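PDB 6GN8: exoenzyme S from Pseudomonas aeruginosa, which is a bacterial toxin with probable GTPase-activating and ADP-ribosyltransferase activities, this chain covering the ADP-ribosyltransferase part. Local coordinates for residues G91-F96 and Y175-D180. The protein carries 2 engineered substitutions. Numbering follows the deposited sequence.
Sequences GMSAAF and YNKETD
Phe96 and Asn176 carry most of this contact, stacked flat on one another where helix 83-99 meets the loop that leaves strand 172-175. The ring and the side-chain amide plane lie 12° apart, and the two side chains run past each other in opposite directions. Asn176 CG sits 3.5 Å from Phe96 CG, above the root of the ring. Asn176 CB makes a CH-pi contact, 3.8 Å from the Phe96 ring centroid and nearly on the ring normal, while Asn176 CA stands over the centre of the same face. At the far end of the ring, Phe96 CE1 is 3.3 Å from Asn176 N, and Phe96 CZ is 3.6 Å from Tyr175 C. The Phe96 side chain leaves the helix toward the loop, and a first torsion that sets CG opposite the carbonyl carbon (chi1 -77°) lays the ring along Asn176.

The polar part lies beside this stack and is bridged by water. One water donates to Ser93 OG at 2.7 Å and accepts from Lys177 NZ at 3.1 Å. The Lys177 chain is extended up to a final bend at chi4, which delivers its ammonium to the helix. There Asp89, one turn before Ser93, forms a salt bridge with it, and Tyr132 OH adds a hydrogen bond; Ser93 OG is also hydrogen-bonded to the carbonyl of Asp89.

Within the loop, residues 176-179 form a type II beta turn, and Thr179 OG1 donates a hydrogen bond to Asn176 O at 2.7 Å, approaching from above the carbonyl plane.

Within the ADP-ribosyltransferase domain, the contact joins helix 83-99 to the link between strands 172-175 and 180-188. Tyr132 packs against Ser93, Phe96 and Asn176, Ile159 of strand 159-160 touches Phe96, and helix 54-77 receives Met92.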
loop_
_atom_site.group_PDB
_atom_site.type_symbol
_atom_site.label_atom_id
_atom_site.label_comp_id
_atom_site.label_asym_id
_atom_site.label_seq_id
_atom_site.Cartn_x
_atom_site.Cartn_y
_atom_site.Cartn_z
ATOM N N GLY C 91 7.309 43.679 -5.860
ATOM C CA GLY C 91 7.599 43.672 -4.429
ATOM C C GLY C 91 7.118 42.402 -3.747
ATOM O O GLY C 91 7.773 41.883 -2.844
ATOM N N MET C 92 5.973 41.876 -4.195
ATOM C CA MET C 92 5.415 40.640 -3.666
ATOM C C MET C 92 6.182 39.447 -4.184
ATOM O O MET C 92 6.498 38.586 -3.374
ATOM C CB MET C 92 3.928 40.500 -3.960
ATOM C CG MET C 92 3.082 41.464 -3.132
ATOM S SD MET C 92 1.314 41.209 -3.380
ATOM C CE MET C 92 1.179 41.718 -4.901
ATOM N N SER C 93 6.546 39.413 -5.489
ATOM C CA SER C 93 7.372 38.341 -6.084
ATOM C C SER C 93 8.705 38.213 -5.354
ATOM O O SER C 93 9.082 37.110 -4.997
ATOM C CB SER C 93 7.635 38.605 -7.566
ATOM O OG SER C 93 6.442 38.551 -8.325
ATOM N N ALA C 94 9.400 39.333 -5.103
ATOM C CA ALA C 94 10.693 39.363 -4.400
ATOM C C ALA C 94 10.551 38.782 -2.978
ATOM O O ALA C 94 11.404 37.994 -2.557
ATOM C CB ALA C 94 11.227 40.796 -4.347
ATOM N N ALA C 95 9.445 39.142 -2.271
ATOM C CA ALA C 95 9.101 38.672 -0.927
ATOM C C ALA C 95 8.949 37.153 -0.892
ATOM O O ALA C 95 9.367 36.541 0.094
ATOM C CB ALA C 95 7.804 39.333 -0.445
ATOM N N PHE C 96 8.340 36.541 -1.940
ATOM C CA PHE C 96 8.163 35.085 -2.013
ATOM C C PHE C 96 9.505 34.400 -2.333
ATOM O O PHE C 96 9.768 33.295 -1.852
ATOM C CB PHE C 96 7.070 34.698 -3.031
ATOM C CG PHE C 96 5.656 34.899 -2.522
ATOM C CD1 PHE C 96 5.066 33.973 -1.665
ATOM C CD2 PHE C 96 4.903 36.001 -2.923
ATOM C CE1 PHE C 96 3.772 34.177 -1.166
ATOM C CE2 PHE C 96 3.607 36.206 -2.429
ATOM C CZ PHE C 96 3.051 35.286 -1.554
ATOM N N TYR C 175 -0.438 33.180 -0.506
ATOM C CA TYR C 175 0.275 32.252 -1.403
ATOM C C TYR C 175 0.530 33.013 -2.701
ATOM O O TYR C 175 -0.277 33.870 -3.085
ATOM C CB TYR C 175 -0.489 30.920 -1.623
ATOM C CG TYR C 175 -0.396 30.029 -0.401
ATOM C CD1 TYR C 175 0.684 29.167 -0.225
ATOM C CD2 TYR C 175 -1.347 30.108 0.620
ATOM C CE1 TYR C 175 0.815 28.395 0.932
ATOM C CE2 TYR C 175 -1.234 29.329 1.772
ATOM C CZ TYR C 175 -0.147 28.479 1.924
ATOM O OH TYR C 175 0.024 27.762 3.072
ATOM N N ASN C 176 1.683 32.739 -3.323
ATOM C CA ASN C 176 2.193 33.359 -4.542
ATOM C C ASN C 176 1.216 33.226 -5.722
ATOM O O ASN C 176 0.446 32.270 -5.783
ATOM C CB ASN C 176 3.542 32.701 -4.900
ATOM C CG ASN C 176 4.551 33.585 -5.586
ATOM O OD1 ASN C 176 5.715 33.234 -5.691
ATOM N ND2 ASN C 176 4.157 34.746 -6.044
ATOM N N LYS C 177 1.243 34.183 -6.656
ATOM C CA LYS C 177 0.367 34.089 -7.820
ATOM C C LYS C 177 0.816 32.863 -8.639
ATOM O O LYS C 177 2.011 32.576 -8.674
ATOM C CB LYS C 177 0.371 35.399 -8.641
ATOM C CG LYS C 177 1.692 35.743 -9.277
ATOM C CD LYS C 177 1.571 36.882 -10.270
ATOM C CE LYS C 177 2.881 37.156 -10.994
ATOM N NZ LYS C 177 3.907 37.787 -10.112
ATOM N N GLU C 178 -0.135 32.105 -9.210
ATOM C CA GLU C 178 0.116 30.891 -10.014
ATOM C C GLU C 178 0.682 29.720 -9.166
ATOM O O GLU C 178 1.363 28.837 -9.705
ATOM C CB GLU C 178 1.020 31.185 -11.233
ATOM C CG GLU C 178 0.361 32.100 -12.257
ATOM C CD GLU C 178 1.232 32.491 -13.433
ATOM O OE1 GLU C 178 1.387 33.710 -13.667
ATOM O OE2 GLU C 178 1.762 31.586 -14.118
ATOM N N THR C 179 0.372 29.691 -7.857
ATOM C CA THR C 179 0.802 28.600 -6.986
ATOM C C THR C 179 -0.096 27.410 -7.259
ATOM O O THR C 179 -1.317 27.472 -7.064
ATOM C CB THR C 179 0.824 28.981 -5.494
ATOM O OG1 THR C 179 1.833 29.965 -5.302
ATOM C CG2 THR C 179 1.124 27.769 -4.578
ATOM N N ASP C 180 0.537 26.342 -7.741
ATOM C CA ASP C 180 -0.078 25.076 -8.061
ATOM C C ASP C 180 -0.585 24.433 -6.787
ATOM O O ASP C 180 0.162 24.209 -5.826
ATOM C CB ASP C 180 0.927 24.158 -8.797
ATOM C CG ASP C 180 1.111 24.414 -10.281
ATOM O OD1 ASP C 180 0.158 24.909 -10.925
ATOM O OD2 ASP C 180 2.192 24.079 -10.808
HETATM O O HOH W 1 5.464 36.086 -8.047
#